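Local coordinates for protein terminase small subunit (Thermus phage G20c, PDB 6EJQ) that probably recognises the viral packaging sequence and regulates the large terminase subunit, forming a nine-subunit ring for genome packaging, at residues B[73-87]-B[115-129]. Residues are numbered along the deposited sequence; the frame is centred on the assembly and turned at random. Where two conformers were deposited one is given.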
loop_
_atom_site.group_PDB
_atom_site.type_symbol
_atom_site.label_atom_id
_atom_site.label_comp_id
_atom_site.label_asym_id
_atom_site.label_seq_id
_atom_site.Cartn_x
_atom_site.Cartn_y
_atom_site.Cartn_z
ATOM N N ALA B 73 -10.462 -9.354 22.465
ATOM C CA ALA B 73 -9.114 -9.160 21.958
ATOM C C ALA B 73 -8.060 -9.891 22.815
ATOM O O ALA B 73 -7.136 -10.489 22.259
ATOM C CB ALA B 73 -8.802 -7.676 21.850
ATOM N N ARG B 74 -8.213 -9.875 24.145
ATOM C CA ARG B 74 -7.337 -10.654 25.047
ATOM C C ARG B 74 -7.321 -12.138 24.724
ATOM O O ARG B 74 -6.270 -12.787 24.799
ATOM C CB ARG B 74 -7.745 -10.493 26.519
ATOM C CG ARG B 74 -7.368 -9.160 27.140
ATOM C CD ARG B 74 -7.651 -9.153 28.632
ATOM N NE ARG B 74 -7.469 -7.821 29.223
ATOM C CZ ARG B 74 -6.295 -7.291 29.588
ATOM N NH1 ARG B 74 -6.252 -6.068 30.118
ATOM N NH2 ARG B 74 -5.156 -7.961 29.424
ATOM N N ILE B 75 -8.494 -12.675 24.382
ATOM C CA ILE B 75 -8.624 -14.076 24.011
ATOM C C ILE B 75 -7.867 -14.385 22.722
ATOM O O ILE B 75 -7.162 -15.392 22.648
ATOM C CB ILE B 75 -10.103 -14.492 23.845
ATOM C CG1 ILE B 75 -10.814 -14.438 25.192
ATOM C CG2 ILE B 75 -10.219 -15.897 23.258
ATOM C CD1 ILE B 75 -12.315 -14.340 25.074
ATOM N N PHE B 76 -8.049 -13.553 21.698
ATOM C CA PHE B 76 -7.326 -13.755 20.436
ATOM C C PHE B 76 -5.825 -13.608 20.678
ATOM O O PHE B 76 -5.036 -14.406 20.180
ATOM C CB PHE B 76 -7.767 -12.770 19.341
ATOM C CG PHE B 76 -9.205 -12.921 18.889
ATOM C CD1 PHE B 76 -9.813 -14.159 18.767
ATOM C CD2 PHE B 76 -9.930 -11.797 18.517
ATOM C CE1 PHE B 76 -11.132 -14.267 18.332
ATOM C CE2 PHE B 76 -11.243 -11.897 18.068
ATOM C CZ PHE B 76 -11.846 -13.139 17.972
ATOM N N GLN B 77 -5.442 -12.606 21.461
ATOM C CA GLN B 77 -4.031 -12.374 21.783
ATOM C C GLN B 77 -3.397 -13.622 22.386
ATOM O O GLN B 77 -2.275 -13.981 22.032
ATOM C CB GLN B 77 -3.865 -11.197 22.744
ATOM C CG GLN B 77 -2.460 -10.623 22.787
ATOM C CD GLN B 77 -2.342 -9.443 23.728
ATOM O OE1 GLN B 77 -2.948 -9.428 24.799
ATOM N NE2 GLN B 77 -1.542 -8.457 23.343
ATOM N N LYS B 78 -4.133 -14.302 23.258
ATOM C CA LYS B 78 -3.632 -15.521 23.884
ATOM C C LYS B 78 -3.470 -16.667 22.886
ATOM O O LYS B 78 -2.498 -17.422 22.962
ATOM C CB LYS B 78 -4.519 -15.927 25.044
ATOM C CG LYS B 78 -3.920 -16.987 25.948
ATOM C CD LYS B 78 -4.890 -17.274 27.081
ATOM C CE LYS B 78 -4.607 -18.608 27.739
ATOM N NZ LYS B 78 -3.520 -18.445 28.728
ATOM N N ASP B 79 -4.401 -16.781 21.943
ATOM C CA ASP B 79 -4.257 -17.733 20.837
ATOM C C ASP B 79 -3.012 -17.434 20.000
ATOM O O ASP B 79 -2.244 -18.347 19.682
ATOM C CB ASP B 79 -5.483 -17.726 19.932
ATOM C CG ASP B 79 -6.716 -18.283 20.603
ATOM O OD1 ASP B 79 -6.598 -18.988 21.633
ATOM O OD2 ASP B 79 -7.816 -18.014 20.090
ATOM N N LEU B 80 -2.821 -16.161 19.658
ATOM C CA LEU B 80 -1.682 -15.734 18.852
ATOM C C LEU B 80 -0.353 -15.974 19.558
ATOM O O LEU B 80 0.599 -16.412 18.930
ATOM C CB LEU B 80 -1.814 -14.258 18.438
ATOM C CG LEU B 80 -3.006 -13.892 17.544
ATOM C CD1 LEU B 80 -2.901 -12.443 17.103
ATOM C CD2 LEU B 80 -3.142 -14.801 16.330
ATOM N N LEU B 81 -0.297 -15.701 20.857
ATOM C CA LEU B 81 0.903 -15.995 21.658
ATOM C C LEU B 81 1.297 -17.467 21.615
ATOM O O LEU B 81 2.471 -17.781 21.480
ATOM C CB LEU B 81 0.719 -15.548 23.100
ATOM C CG LEU B 81 0.821 -14.034 23.310
ATOM C CD1 LEU B 81 0.064 -13.600 24.550
ATOM C CD2 LEU B 81 2.271 -13.589 23.386
ATOM N N ALA B 82 0.319 -18.358 21.704
ATOM C CA ALA B 82 0.581 -19.799 21.582
ATOM C C ALA B 82 1.098 -20.161 20.185
ATOM O O ALA B 82 2.040 -20.939 20.056
ATOM C CB ALA B 82 -0.669 -20.613 21.903
ATOM N N ILE B 83 0.482 -19.591 19.152
ATOM C CA ILE B 83 0.952 -19.781 17.787
ATOM C C ILE B 83 2.378 -19.223 17.619
ATOM O O ILE B 83 3.223 -19.882 17.013
ATOM C CB ILE B 83 -0.019 -19.184 16.753
ATOM C CG1 ILE B 83 -1.334 -19.984 16.759
ATOM C CG2 ILE B 83 0.596 -19.194 15.353
ATOM C CD1 ILE B 83 -2.507 -19.266 16.139
ATOM N N TYR B 84 2.644 -18.036 18.170
ATOM C CA TYR B 84 3.991 -17.457 18.154
ATOM C C TYR B 84 5.018 -18.445 18.730
ATOM O O TYR B 84 6.075 -18.653 18.130
ATOM C CB TYR B 84 4.022 -16.122 18.918
ATOM C CG TYR B 84 5.393 -15.485 19.022
ATOM C CD1 TYR B 84 5.920 -14.721 17.981
ATOM C CD2 TYR B 84 6.163 -15.647 20.163
ATOM C CE1 TYR B 84 7.173 -14.138 18.084
ATOM C CE2 TYR B 84 7.417 -15.074 20.273
ATOM C CZ TYR B 84 7.923 -14.326 19.235
ATOM O OH TYR B 84 9.170 -13.760 19.378
ATOM N N GLN B 85 4.711 -19.060 19.873
ATOM C CA GLN B 85 5.645 -20.013 20.486
ATOM C C GLN B 85 5.912 -21.232 19.598
ATOM O O GLN B 85 7.048 -21.684 19.514
ATOM C CB GLN B 85 5.186 -20.460 21.883
ATOM C CG GLN B 85 5.367 -19.406 22.964
ATOM C CD GLN B 85 6.827 -19.035 23.228
ATOM O OE1 GLN B 85 7.670 -19.903 23.426
ATOM N NE2 GLN B 85 7.120 -17.738 23.241
ATOM N N ASN B 86 4.882 -21.761 18.942
ATOM C CA ASN B 86 5.081 -22.866 18.000
ATOM C C ASN B 86 5.987 -22.458 16.846
ATOM O O ASN B 86 6.836 -23.235 16.420
ATOM C CB ASN B 86 3.765 -23.373 17.423
ATOM C CG ASN B 86 3.960 -24.606 16.564
ATOM O OD1 ASN B 86 3.475 -24.683 15.432
ATOM N ND2 ASN B 86 4.696 -25.573 17.091
ATOM N N MET B 87 5.809 -21.237 16.353
ATOM C CA MET B 87 6.611 -20.738 15.244
ATOM C C MET B 87 8.083 -20.657 15.608
ATOM O O MET B 87 8.923 -21.108 14.843
ATOM C CB MET B 87 6.100 -19.373 14.784
ATOM C CG MET B 87 4.745 -19.437 14.111
ATOM S SD MET B 87 3.982 -17.813 13.984
ATOM C CE MET B 87 4.862 -17.168 12.567
ATOM N N ILE B 115 7.615 -14.610 11.954
ATOM C CA ILE B 115 7.714 -14.524 13.413
ATOM C C ILE B 115 7.635 -13.062 13.841
ATOM O O ILE B 115 6.938 -12.730 14.796
ATOM C CB ILE B 115 9.015 -15.175 13.921
ATOM C CG1 ILE B 115 8.938 -16.689 13.730
ATOM C CG2 ILE B 115 9.263 -14.870 15.388
ATOM C CD1 ILE B 115 10.266 -17.399 13.886
ATOM N N ALA B 116 8.360 -12.198 13.127
ATOM C CA ALA B 116 8.320 -10.757 13.363
ATOM C C ALA B 116 6.912 -10.208 13.174
ATOM O O ALA B 116 6.440 -9.408 13.981
ATOM C CB ALA B 116 9.289 -10.036 12.430
ATOM N N ALA B 117 6.247 -10.656 12.118
ATOM C CA ALA B 117 4.897 -10.197 11.811
ATOM C C ALA B 117 3.905 -10.584 12.902
ATOM O O ALA B 117 3.033 -9.796 13.256
ATOM C CB ALA B 117 4.432 -10.733 10.453
ATOM N N MET B 118 4.052 -11.788 13.436
ATOM C CA MET B 118 3.174 -12.265 14.496
ATOM C C MET B 118 3.406 -11.502 15.798
ATOM O O MET B 118 2.444 -11.191 16.504
ATOM C CB MET B 118 3.343 -13.772 14.716
ATOM C CG MET B 118 2.415 -14.361 15.775
ATOM S SD MET B 118 0.674 -14.154 15.359
ATOM C CE MET B 118 0.470 -15.401 14.099
ATOM N N ALA B 119 4.665 -11.208 16.125
ATOM C CA ALA B 119 4.972 -10.417 17.325
ATOM C C ALA B 119 4.315 -9.053 17.240
ATOM O O ALA B 119 3.772 -8.556 18.218
ATOM C CB ALA B 119 6.471 -10.261 17.525
ATOM N N ASP B 120 4.358 -8.467 16.054
ATOM C CA ASP B 120 3.729 -7.175 15.807
ATOM C C ASP B 120 2.193 -7.175 15.947
ATOM O O ASP B 120 1.626 -6.215 16.479
ATOM C CB ASP B 120 4.120 -6.670 14.425
ATOM C CG ASP B 120 3.777 -5.223 14.236
ATOM O OD1 ASP B 120 4.222 -4.382 15.048
ATOM O OD2 ASP B 120 3.047 -4.935 13.280
ATOM N N ARG B 121 1.540 -8.237 15.474
ATOM C CA ARG B 121 0.100 -8.442 15.693
ATOM C C ARG B 121 -0.251 -8.497 17.195
ATOM O O ARG B 121 -1.260 -7.939 17.634
ATOM C CB ARG B 121 -0.361 -9.740 15.044
ATOM C CG ARG B 121 -0.293 -9.773 13.524
ATOM C CD ARG B 121 -1.398 -8.947 12.907
ATOM N NE ARG B 121 -1.720 -9.387 11.556
ATOM C CZ ARG B 121 -2.705 -8.886 10.810
ATOM N NH1 ARG B 121 -3.493 -7.908 11.266
ATOM N NH2 ARG B 121 -2.902 -9.364 9.588
ATOM N N ILE B 122 0.590 -9.169 17.970
ATOM C CA ILE B 122 0.377 -9.297 19.403
ATOM C C ILE B 122 0.631 -7.955 20.084
ATOM O O ILE B 122 -0.147 -7.546 20.945
ATOM C CB ILE B 122 1.253 -10.420 20.004
ATOM C CG1 ILE B 122 0.853 -11.779 19.424
ATOM C CG2 ILE B 122 1.141 -10.466 21.517
ATOM C CD1 ILE B 122 1.955 -12.813 19.502
ATOM N N MET B 123 1.700 -7.267 19.688
ATOM C CA MET B 123 2.010 -5.936 20.240
ATOM C C MET B 123 0.942 -4.889 19.919
ATOM O O MET B 123 0.638 -4.055 20.764
ATOM C CB MET B 123 3.398 -5.449 19.790
ATOM C CG MET B 123 4.553 -6.246 20.396
ATOM S SD MET B 123 6.197 -5.618 19.984
ATOM C CE MET B 123 6.344 -6.086 18.267
ATOM N N LYS B 124 0.389 -4.936 18.704
ATOM C CA LYS B 124 -0.718 -4.059 18.300
ATOM C C LYS B 124 -1.958 -4.201 19.165
ATOM O O LYS B 124 -2.652 -3.211 19.411
ATOM C CB LYS B 124 -1.125 -4.333 16.856
ATOM C CG LYS B 124 -0.125 -3.840 15.835
ATOM C CD LYS B 124 -0.514 -2.494 15.256
ATOM C CE LYS B 124 0.509 -2.005 14.226
ATOM N NZ LYS B 124 0.863 -3.028 13.198
ATOM N N ILE B 125 -2.247 -5.430 19.592
ATOM C CA ILE B 125 -3.396 -5.698 20.454
ATOM C C ILE B 125 -3.227 -4.978 21.801
ATOM O O ILE B 125 -4.209 -4.429 22.326
ATOM C CB ILE B 125 -3.667 -7.212 20.607
ATOM C CG1 ILE B 125 -4.196 -7.779 19.282
ATOM C CG2 ILE B 125 -4.684 -7.483 21.702
ATOM C CD1 ILE B 125 -4.120 -9.288 19.171
ATOM N N ASP B 126 -2.001 -4.945 22.325
ATOM C CA ASP B 126 -1.701 -4.168 23.545
ATOM C C ASP B 126 -1.941 -2.678 23.335
ATOM O O ASP B 126 -2.552 -2.032 24.170
ATOM C CB ASP B 126 -0.243 -4.346 24.015
ATOM C CG ASP B 126 0.038 -5.707 24.668
ATOM O OD1 ASP B 126 -0.897 -6.425 25.081
ATOM O OD2 ASP B 126 1.242 -6.048 24.792
ATOM N N GLN B 127 -1.432 -2.122 22.236
ATOM C CA GLN B 127 -1.552 -0.682 22.009
ATOM C C GLN B 127 -2.986 -0.255 21.726
ATOM O O GLN B 127 -3.431 0.782 22.210
ATOM C CB GLN B 127 -0.603 -0.214 20.903
ATOM C CG GLN B 127 0.877 -0.274 21.287
ATOM C CD GLN B 127 1.186 0.302 22.682
ATOM O OE1 GLN B 127 1.850 -0.352 23.508
ATOM N NE2 GLN B 127 0.694 1.523 22.954
ATOM N N GLU B 128 -3.705 -1.067 20.964
ATOM C CA GLU B 128 -5.134 -0.873 20.760
ATOM C C GLU B 128 -5.923 -0.917 22.074
ATOM O O GLU B 128 -6.844 -0.120 22.263
ATOM C CB GLU B 128 -5.667 -1.888 19.750
ATOM C CG GLU B 128 -5.235 -1.547 18.327
ATOM C CD GLU B 128 -5.412 -2.672 17.312
ATOM O OE1 GLU B 128 -5.782 -3.817 17.671
ATOM O OE2 GLU B 128 -5.143 -2.397 16.125
ATOM N N ARG B 129 -5.542 -1.812 22.984
ATOM C CA ARG B 129 -6.119 -1.850 24.343
ATOM C C ARG B 129 -5.871 -0.542 25.085
ATOM O O ARG B 129 -6.798 0.052 25.617
ATOM C CB ARG B 129 -5.566 -3.019 25.164
ATOM C CG ARG B 129 -6.181 -3.150 26.551
ATOM C CD ARG B 129 -6.158 -4.583 27.053
ATOM N NE ARG B 129 -4.794 -5.041 27.185
ATOM C CZ ARG B 129 -4.203 -6.035 26.521
ATOM N NH1 ARG B 129 -4.835 -6.795 25.628
ATOM N NH2 ARG B 129 -2.928 -6.273 26.785
#
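Gln77 reaches across from segment 73-87 and lodges as a knob among Ile122, Ile125, Asp126 and Arg129. Its CG stands anti to the backbone N (chi1 -162°) and the chain runs on extended, which carries the amide to the facing helix. NE2 gives two hydrogen bonds. Gln77 NE2 to Asp126 OD1 is 2.8 Å and nearly straight, with the donor above the carboxylate plane. The other, from Gln77 NE2 to Ile122 O, is 2.9 Å and more bent. Both acceptors lie close to the amide plane, so the pair fixes the rotation of the amide. A weak bond from Arg129 NH1 reaches Gln77 OE1 at 3.3 Å.

The tight packing continues toward Met87. Leu80 sits among Met118, Arg121, Ile122 and Ile125, its CB 3.8 Å from Ile122 CG1. Met118 is the answering knob among Leu80, Ile83, Tyr84 and Met87. Its chain bends at chi2 (61°), and its SD touches Leu80 CB while its CE meets Ile83 CG2. The Tyr84 ring has Met118 CG near its edge, and its CE1 is 3.5 Å from Ile115 CG2. This is an antiparallel helical hairpin with knobs-into-holes packing, built from helices 59-95 and 112-139 of the C-terminal domain. The segment axes approach to 9.8 Å. Tyr84 OH is hydrogen-bonded to Asp79 of the second subunit, which ties the hairpin into the nonameric ring.

The solvent side is at Arg74, which is partly exposed, while Arg129 is buried. The Arg74 guanidinium lies flat on that of Arg129, with centres 3.9 Å apart and planes at 20°. Glu65 of the second subunit forms salt bridges with both arginines and probably offsets their like charge. Arg129 NH2 also forms a salt bridge with Asp126 OD1, though its hydrogen bond is weak. Asp126 OD2 is bridged to Arg72 of that same neighbour.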